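LP04448p (Drosophila melanogaster, PDB 2QK2) probably binds tubulin through its TOG domains and acts at growing microtubule plus ends, as a member of the XMAP215/Dis1 family of microtubule regulators. Local coordinates at residues P47-L61 / L81-Y95. Sequence-based numbering, arbitrary orientation.
Sequences PKLENGEYGALVSAL and LALLAKGLAKRFSNY
In this HEAT-repeat array of a TOG domain, the loop 47-54 leading into helix 55-67 runs over the C-terminal end of helix 71-88, held there by a backbone hydrogen bond and by the side chain of Arg91. Leu49 N donates to Gly87 O (3.1 Å), joining the loop to the last turn of helix 71-88. Gly87, without a side chain, lets Leu49 CD1 lie close against its CA. Arg91 bends back at chi2 and chi3 (89° and 59°), bringing its guanidinium edge-on to the loop: NH2 reaches Leu49 O at 2.7 Å, in the carbonyl plane, while NH1 donates to Asn51 OD1 at 2.9 Å from above the plane of the amide, which stands nearly perpendicular to the guanidinium. A leucine in place of Arg91 would probably leave Leu49 O and Asn51 OD1 without these donors and the loop freer to shift. Leu88 CD2 sits over one face of the Tyr54 ring, 3.9 Å from its centroid, and Tyr54 OH donates to Glu50 O (2.6 Å), tying the ring to its own loop. Tyr95 OH accepts from Tyr54 N at 3.1 Å, and Val58 CG2 covers one face of the Tyr95 ring. The portions 55-61 and 81-88 of the two helices run roughly antiparallel, with Leu84 CD2 against Val58 CG2 (3.8 Å); beyond them, Leu57 and Leu61 pack on helix 29-45, and Ala85 and Phe92 on helix 112-126.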
ATOM      1  N   PRO A  47      -3.055  15.404 -12.694  1.00 36.47           N
ATOM      2  CA  PRO A  47      -2.219  14.904 -11.597  1.00 36.08           C
ATOM      3  C   PRO A  47      -2.337  15.673 -10.281  1.00 34.93           C
ATOM      4  O   PRO A  47      -1.998  15.148  -9.219  1.00 34.05           O
ATOM      5  CB  PRO A  47      -0.810  14.965 -12.186  1.00 37.23           C
ATOM      6  CG  PRO A  47      -0.889  16.137 -13.106  1.00 37.73           C
ATOM      7  CD  PRO A  47      -2.220  15.918 -13.792  1.00 36.85           C
ATOM      8  N   LYS A  48      -2.813  16.912 -10.346  1.00 33.21           N
ATOM      9  CA  LYS A  48      -2.973  17.726  -9.143  1.00 31.86           C
ATOM     10  C   LYS A  48      -4.465  17.891  -8.869  1.00 31.13           C
ATOM     11  O   LYS A  48      -5.199  18.462  -9.675  1.00 28.57           O
ATOM     12  CB  LYS A  48      -2.315  19.095  -9.336  1.00 34.80           C
ATOM     13  CG  LYS A  48      -2.292  19.964  -8.091  1.00 34.92           C
ATOM     14  CD  LYS A  48      -1.392  19.377  -7.020  1.00 36.20           C
ATOM     15  CE  LYS A  48      -1.318  20.294  -5.808  1.00 39.47           C
ATOM     16  NZ  LYS A  48      -0.403  19.770  -4.748  1.00 38.88           N
ATOM     17  N   LEU A  49      -4.911  17.391  -7.724  1.00 31.16           N
ATOM     18  CA  LEU A  49      -6.324  17.449  -7.377  1.00 31.33           C
ATOM     19  C   LEU A  49      -6.686  18.495  -6.336  1.00 32.91           C
ATOM     20  O   LEU A  49      -5.988  18.685  -5.342  1.00 31.95           O
ATOM     21  CB  LEU A  49      -6.793  16.067  -6.909  1.00 28.58           C
ATOM     22  CG  LEU A  49      -6.546  14.946  -7.926  1.00 29.24           C
ATOM     23  CD1 LEU A  49      -6.928  13.596  -7.337  1.00 26.57           C
ATOM     24  CD2 LEU A  49      -7.346  15.230  -9.192  1.00 28.37           C
ATOM     25  N   GLU A  50      -7.804  19.165  -6.582  1.00 34.42           N
ATOM     26  CA  GLU A  50      -8.319  20.196  -5.692  1.00 36.61           C
ATOM     27  C   GLU A  50      -8.904  19.556  -4.430  1.00 36.65           C
ATOM     28  O   GLU A  50      -9.291  18.383  -4.441  1.00 35.88           O
ATOM     29  CB  GLU A  50      -9.405  20.973  -6.435  1.00 39.07           C
ATOM     30  CG  GLU A  50      -9.942  22.198  -5.731  1.00 44.21           C
ATOM     31  CD  GLU A  50     -11.032  22.872  -6.546  1.00 47.39           C
ATOM     32  OE1 GLU A  50     -12.162  22.337  -6.592  1.00 48.40           O
ATOM     33  OE2 GLU A  50     -10.752  23.924  -7.158  1.00 49.40           O
ATOM     34  N   ASN A  51      -8.960  20.320  -3.343  1.00 35.87           N
ATOM     35  CA  ASN A  51      -9.531  19.815  -2.097  1.00 36.16           C
ATOM     36  C   ASN A  51     -11.006  19.532  -2.351  1.00 33.36           C
ATOM     37  O   ASN A  51     -11.601  20.122  -3.246  1.00 32.69           O
ATOM     38  CB  ASN A  51      -9.413  20.856  -0.986  1.00 40.62           C
ATOM     39  CG  ASN A  51      -7.982  21.203  -0.670  1.00 44.72           C
ATOM     40  OD1 ASN A  51      -7.194  20.340  -0.287  1.00 47.60           O
ATOM     41  ND2 ASN A  51      -7.634  22.477  -0.829  1.00 49.01           N
ATOM     42  N   GLY A  52     -11.593  18.636  -1.566  1.00 31.68           N
ATOM     43  CA  GLY A  52     -12.999  18.318  -1.759  1.00 30.90           C
ATOM     44  C   GLY A  52     -13.460  17.142  -0.928  1.00 29.45           C
ATOM     45  O   GLY A  52     -12.688  16.598  -0.141  1.00 29.48           O
ATOM     46  N   GLU A  53     -14.721  16.750  -1.097  1.00 28.88           N
ATOM     47  CA  GLU A  53     -15.280  15.622  -0.356  1.00 28.39           C
ATOM     48  C   GLU A  53     -15.115  14.349  -1.182  1.00 25.45           C
ATOM     49  O   GLU A  53     -15.991  13.999  -1.970  1.00 24.59           O
ATOM     50  CB  GLU A  53     -16.767  15.859  -0.078  1.00 32.16           C
ATOM     51  CG  GLU A  53     -17.067  17.136   0.697  1.00 38.89           C
ATOM     52  CD  GLU A  53     -16.326  17.199   2.012  1.00 42.78           C
ATOM     53  OE1 GLU A  53     -16.368  16.199   2.761  1.00 47.01           O
ATOM     54  OE2 GLU A  53     -15.703  18.244   2.298  1.00 45.63           O
ATOM     55  N   TYR A  54     -14.000  13.651  -0.992  1.00 22.90           N
ATOM     56  CA  TYR A  54     -13.734  12.431  -1.754  1.00 21.08           C
ATOM     57  C   TYR A  54     -14.237  11.159  -1.088  1.00 19.71           C
ATOM     58  O   TYR A  54     -14.097  10.063  -1.641  1.00 22.58           O
ATOM     59  CB  TYR A  54     -12.230  12.306  -2.028  1.00 20.31           C
ATOM     60  CG  TYR A  54     -11.701  13.362  -2.971  1.00 19.23           C
ATOM     61  CD1 TYR A  54     -11.175  14.565  -2.491  1.00 21.09           C
ATOM     62  CD2 TYR A  54     -11.751  13.169  -4.350  1.00 18.81           C
ATOM     63  CE1 TYR A  54     -10.711  15.555  -3.377  1.00 20.49           C
ATOM     64  CE2 TYR A  54     -11.298  14.138  -5.235  1.00 19.33           C
ATOM     65  CZ  TYR A  54     -10.779  15.327  -4.747  1.00 19.06           C
ATOM     66  OH  TYR A  54     -10.331  16.277  -5.639  1.00 21.85           O
ATOM     67  N   GLY A  55     -14.829  11.298   0.091  1.00 18.32           N
ATOM     68  CA  GLY A  55     -15.324  10.133   0.803  1.00 16.91           C
ATOM     69  C   GLY A  55     -16.172   9.172  -0.023  1.00 19.37           C
ATOM     70  O   GLY A  55     -15.944   7.956   0.001  1.00 16.39           O
ATOM     71  N   ALA A  56     -17.153   9.702  -0.752  1.00 17.28           N
ATOM     72  CA  ALA A  56     -18.038   8.860  -1.559  1.00 18.81           C
ATOM     73  C   ALA A  56     -17.260   8.114  -2.635  1.00 17.46           C
ATOM     74  O   ALA A  56     -17.513   6.937  -2.894  1.00 17.96           O
ATOM     75  CB  ALA A  56     -19.153   9.713  -2.205  1.00 18.18           C
ATOM     76  N   LEU A  57     -16.310   8.803  -3.259  1.00 17.01           N
ATOM     77  CA  LEU A  57     -15.507   8.190  -4.307  1.00 18.39           C
ATOM     78  C   LEU A  57     -14.629   7.073  -3.739  1.00 16.56           C
ATOM     79  O   LEU A  57     -14.554   5.981  -4.304  1.00 18.95           O
ATOM     80  CB  LEU A  57     -14.640   9.249  -5.003  1.00 17.95           C
ATOM     81  CG  LEU A  57     -13.718   8.717  -6.108  1.00 19.76           C
ATOM     82  CD1 LEU A  57     -14.527   7.915  -7.128  1.00 17.95           C
ATOM     83  CD2 LEU A  57     -12.996   9.879  -6.781  1.00 19.21           C
ATOM     84  N   VAL A  58     -13.972   7.339  -2.616  1.00 17.07           N
ATOM     85  CA  VAL A  58     -13.116   6.330  -1.996  1.00 17.02           C
ATOM     86  C   VAL A  58     -13.933   5.093  -1.606  1.00 18.62           C
ATOM     87  O   VAL A  58     -13.502   3.955  -1.810  1.00 17.62           O
ATOM     88  CB  VAL A  58     -12.389   6.904  -0.747  1.00 18.35           C
ATOM     89  CG1 VAL A  58     -11.587   5.791  -0.040  1.00 17.45           C
ATOM     90  CG2 VAL A  58     -11.440   8.031  -1.178  1.00 18.22           C
ATOM     91  N   SER A  59     -15.120   5.317  -1.054  1.00 18.77           N
ATOM     92  CA  SER A  59     -15.981   4.208  -0.664  1.00 18.75           C
ATOM     93  C   SER A  59     -16.385   3.387  -1.896  1.00 19.85           C
ATOM     94  O   SER A  59     -16.396   2.156  -1.854  1.00 19.45           O
ATOM     95  CB  SER A  59     -17.231   4.740   0.043  1.00 21.43           C
ATOM     96  OG  SER A  59     -18.063   3.678   0.484  1.00 25.49           O
ATOM     97  N   ALA A  60     -16.714   4.070  -2.991  1.00 18.87           N
ATOM     98  CA  ALA A  60     -17.112   3.383  -4.222  1.00 20.55           C
ATOM     99  C   ALA A  60     -15.963   2.521  -4.749  1.00 19.48           C
ATOM    100  O   ALA A  60     -16.169   1.378  -5.152  1.00 19.97           O
ATOM    101  CB  ALA A  60     -17.540   4.406  -5.286  1.00 16.67           C
ATOM    102  N   LEU A  61     -14.753   3.074  -4.748  1.00 18.81           N
ATOM    103  CA  LEU A  61     -13.596   2.330  -5.218  1.00 18.33           C
ATOM    104  C   LEU A  61     -13.308   1.137  -4.313  1.00 19.13           C
ATOM    105  O   LEU A  61     -13.025   0.040  -4.798  1.00 19.35           O
ATOM    106  CB  LEU A  61     -12.364   3.241  -5.299  1.00 18.22           C
ATOM    107  CG  LEU A  61     -12.450   4.315  -6.390  1.00 17.59           C
ATOM    108  CD1 LEU A  61     -11.197   5.186  -6.340  1.00 17.93           C
ATOM    109  CD2 LEU A  61     -12.588   3.651  -7.770  1.00 15.36           C
ATOM    110  N   LEU A  81      -7.602   4.281  -7.337  1.00 16.61           N
ATOM    111  CA  LEU A  81      -7.389   4.630  -5.940  1.00 17.32           C
ATOM    112  C   LEU A  81      -5.959   5.138  -5.745  1.00 19.71           C
ATOM    113  O   LEU A  81      -5.720   6.097  -5.003  1.00 19.12           O
ATOM    114  CB  LEU A  81      -7.648   3.416  -5.042  1.00 17.16           C
ATOM    115  CG  LEU A  81      -7.620   3.663  -3.528  1.00 20.67           C
ATOM    116  CD1 LEU A  81      -8.641   4.733  -3.145  1.00 20.53           C
ATOM    117  CD2 LEU A  81      -7.923   2.365  -2.802  1.00 19.39           C
ATOM    118  N   ALA A  82      -5.016   4.497  -6.426  1.00 18.61           N
ATOM    119  CA  ALA A  82      -3.612   4.889  -6.350  1.00 20.60           C
ATOM    120  C   ALA A  82      -3.428   6.304  -6.900  1.00 21.66           C
ATOM    121  O   ALA A  82      -2.777   7.137  -6.276  1.00 22.12           O
ATOM    122  CB  ALA A  82      -2.747   3.905  -7.145  1.00 19.21           C
ATOM    123  N   LEU A  83      -4.013   6.577  -8.063  1.00 21.50           N
ATOM    124  CA  LEU A  83      -3.888   7.898  -8.672  1.00 22.54           C
ATOM    125  C   LEU A  83      -4.575   8.956  -7.820  1.00 22.59           C
ATOM    126  O   LEU A  83      -4.099  10.089  -7.719  1.00 22.75           O
ATOM    127  CB  LEU A  83      -4.476   7.900 -10.087  1.00 22.71           C
ATOM    128  CG  LEU A  83      -3.765   6.988 -11.098  1.00 24.92           C
ATOM    129  CD1 LEU A  83      -4.560   6.925 -12.393  1.00 24.17           C
ATOM    130  CD2 LEU A  83      -2.363   7.502 -11.356  1.00 25.97           C
ATOM    131  N   LEU A  84      -5.688   8.585  -7.198  1.00 21.58           N
ATOM    132  CA  LEU A  84      -6.410   9.517  -6.346  1.00 21.57           C
ATOM    133  C   LEU A  84      -5.541   9.859  -5.129  1.00 23.77           C
ATOM    134  O   LEU A  84      -5.400  11.029  -4.757  1.00 22.33           O
ATOM    135  CB  LEU A  84      -7.737   8.897  -5.890  1.00 21.61           C
ATOM    136  CG  LEU A  84      -8.616   9.721  -4.939  1.00 23.24           C
ATOM    137  CD1 LEU A  84      -9.063  11.014  -5.623  1.00 21.31           C
ATOM    138  CD2 LEU A  84      -9.829   8.890  -4.523  1.00 21.25           C
ATOM    139  N   ALA A  85      -4.950   8.837  -4.513  1.00 22.67           N
ATOM    140  CA  ALA A  85      -4.107   9.061  -3.342  1.00 25.01           C
ATOM    141  C   ALA A  85      -2.882   9.904  -3.705  1.00 24.67           C
ATOM    142  O   ALA A  85      -2.451  10.742  -2.917  1.00 24.96           O
ATOM    143  CB  ALA A  85      -3.679   7.730  -2.733  1.00 23.83           C
ATOM    144  N   LYS A  86      -2.334   9.690  -4.899  1.00 24.87           N
ATOM    145  CA  LYS A  86      -1.176  10.458  -5.354  1.00 28.06           C
ATOM    146  C   LYS A  86      -1.530  11.909  -5.666  1.00 28.94           C
ATOM    147  O   LYS A  86      -0.745  12.816  -5.398  1.00 29.17           O
ATOM    148  CB  LYS A  86      -0.582   9.862  -6.628  1.00 29.52           C
ATOM    149  CG  LYS A  86       0.172   8.568  -6.464  1.00 36.89           C
ATOM    150  CD  LYS A  86       0.939   8.256  -7.744  1.00 41.52           C
ATOM    151  CE  LYS A  86       1.897   9.398  -8.086  1.00 46.17           C
ATOM    152  NZ  LYS A  86       2.658   9.177  -9.350  1.00 49.56           N
ATOM    153  N   GLY A  87      -2.699  12.119  -6.261  1.00 27.73           N
ATOM    154  CA  GLY A  87      -3.109  13.464  -6.626  1.00 27.62           C
ATOM    155  C   GLY A  87      -3.490  14.340  -5.455  1.00 27.60           C
ATOM    156  O   GLY A  87      -3.513  15.565  -5.574  1.00 30.83           O
ATOM    157  N   LEU A  88      -3.790  13.708  -4.327  1.00 26.33           N
ATOM    158  CA  LEU A  88      -4.192  14.408  -3.113  1.00 27.35           C
ATOM    159  C   LEU A  88      -3.040  14.479  -2.112  1.00 29.39           C
ATOM    160  O   LEU A  88      -3.057  15.295  -1.188  1.00 29.56           O
ATOM    161  CB  LEU A  88      -5.379  13.679  -2.469  1.00 25.40           C
ATOM    162  CG  LEU A  88      -6.809  14.244  -2.524  1.00 28.55           C
ATOM    163  CD1 LEU A  88      -6.984  15.229  -3.656  1.00 27.06           C
ATOM    164  CD2 LEU A  88      -7.782  13.085  -2.652  1.00 26.20           C
ATOM    165  N   ALA A  89      -2.047  13.614  -2.293  1.00 29.82           N
ATOM    166  CA  ALA A  89      -0.896  13.568  -1.394  1.00 29.87           C
ATOM    167  C   ALA A  89      -1.388  13.515   0.052  1.00 29.63           C
ATOM    168  O   ALA A  89      -2.228  12.683   0.386  1.00 29.15           O
ATOM    169  CB  ALA A  89      -0.004  14.787  -1.620  1.00 29.18           C
ATOM    170  N   LYS A  90      -0.890  14.408   0.902  1.00 30.77           N
ATOM    171  CA  LYS A  90      -1.294  14.426   2.309  1.00 32.67           C
ATOM    172  C   LYS A  90      -2.779  14.702   2.506  1.00 32.39           C
ATOM    173  O   LYS A  90      -3.330  14.390   3.560  1.00 31.17           O
ATOM    174  CB  LYS A  90      -0.484  15.465   3.089  1.00 36.34           C
ATOM    175  CG  LYS A  90       1.022  15.227   3.069  1.00 42.61           C
ATOM    176  CD  LYS A  90       1.424  13.997   3.861  1.00 44.50           C
ATOM    177  CE  LYS A  90       2.927  13.768   3.772  1.00 48.28           C
ATOM    178  NZ  LYS A  90       3.698  14.969   4.213  1.00 49.02           N
ATOM    179  N   ARG A  91      -3.424  15.297   1.505  1.00 32.29           N
ATOM    180  CA  ARG A  91      -4.855  15.584   1.596  1.00 33.15           C
ATOM    181  C   ARG A  91      -5.663  14.282   1.640  1.00 31.18           C
ATOM    182  O   ARG A  91      -6.872  14.305   1.861  1.00 31.31           O
ATOM    183  CB  ARG A  91      -5.330  16.421   0.399  1.00 36.74           C
ATOM    184  CG  ARG A  91      -5.160  17.937   0.521  1.00 40.30           C
ATOM    185  CD  ARG A  91      -3.813  18.434   0.012  1.00 44.38           C
ATOM    186  NE  ARG A  91      -3.566  18.101  -1.394  1.00 47.23           N
ATOM    187  CZ  ARG A  91      -4.330  18.479  -2.418  1.00 48.79           C
ATOM    188  NH1 ARG A  91      -5.418  19.215  -2.216  1.00 49.54           N
ATOM    189  NH2 ARG A  91      -4.005  18.118  -3.654  1.00 47.87           N
ATOM    190  N   PHE A  92      -4.995  13.149   1.432  1.00 28.72           N
ATOM    191  CA  PHE A  92      -5.680  11.853   1.444  1.00 27.49           C
ATOM    192  C   PHE A  92      -5.675  11.211   2.831  1.00 26.59           C
ATOM    193  O   PHE A  92      -6.401  10.244   3.077  1.00 24.72           O
ATOM    194  CB  PHE A  92      -5.016  10.889   0.438  1.00 26.04           C
ATOM    195  CG  PHE A  92      -5.841   9.653   0.143  1.00 27.85           C
ATOM    196  CD1 PHE A  92      -6.831   9.678  -0.842  1.00 25.79           C
ATOM    197  CD2 PHE A  92      -5.658   8.482   0.880  1.00 23.47           C
ATOM    198  CE1 PHE A  92      -7.631   8.552  -1.088  1.00 25.59           C
ATOM    199  CE2 PHE A  92      -6.451   7.354   0.646  1.00 27.16           C
ATOM    200  CZ  PHE A  92      -7.440   7.388  -0.340  1.00 24.12           C
ATOM    201  N   SER A  93      -4.874  11.766   3.741  1.00 27.36           N
ATOM    202  CA  SER A  93      -4.726  11.216   5.089  1.00 28.36           C
ATOM    203  C   SER A  93      -5.995  10.759   5.798  1.00 30.09           C
ATOM    204  O   SER A  93      -6.001   9.707   6.437  1.00 28.86           O
ATOM    205  CB  SER A  93      -3.968  12.201   5.993  1.00 30.92           C
ATOM    206  OG  SER A  93      -4.728  13.369   6.251  1.00 32.12           O
ATOM    207  N   ASN A  94      -7.069  11.534   5.697  1.00 31.72           N
ATOM    208  CA  ASN A  94      -8.309  11.159   6.374  1.00 34.96           C
ATOM    209  C   ASN A  94      -8.999   9.898   5.859  1.00 33.28           C
ATOM    210  O   ASN A  94      -9.831   9.331   6.560  1.00 33.29           O
ATOM    211  CB  ASN A  94      -9.307  12.322   6.354  1.00 38.58           C
ATOM    212  CG  ASN A  94      -9.021  13.348   7.436  1.00 42.79           C
ATOM    213  OD1 ASN A  94      -8.781  12.993   8.594  1.00 44.71           O
ATOM    214  ND2 ASN A  94      -9.050  14.626   7.069  1.00 43.67           N
ATOM    215  N   TYR A  95      -8.656   9.461   4.650  1.00 32.41           N
ATOM    216  CA  TYR A  95      -9.266   8.258   4.074  1.00 30.85           C
ATOM    217  C   TYR A  95      -8.364   7.029   4.215  1.00 29.90           C
ATOM    218  O   TYR A  95      -8.823   5.892   4.086  1.00 29.81           O
ATOM    219  CB  TYR A  95      -9.570   8.478   2.587  1.00 30.08           C
ATOM    220  CG  TYR A  95     -10.280   9.780   2.286  1.00 30.00           C
ATOM    221  CD1 TYR A  95      -9.610  10.825   1.652  1.00 29.33           C
ATOM    222  CD2 TYR A  95     -11.612   9.978   2.658  1.00 30.08           C
ATOM    223  CE1 TYR A  95     -10.249  12.041   1.395  1.00 32.14           C
ATOM    224  CE2 TYR A  95     -12.264  11.194   2.406  1.00 30.08           C
ATOM    225  CZ  TYR A  95     -11.576  12.218   1.775  1.00 30.96           C
ATOM    226  OH  TYR A  95     -12.204  13.418   1.511  1.00 32.41           O
TER
HETATM  227  O   HOH W   1      -0.934  17.365  -3.791  1.00 44.13           O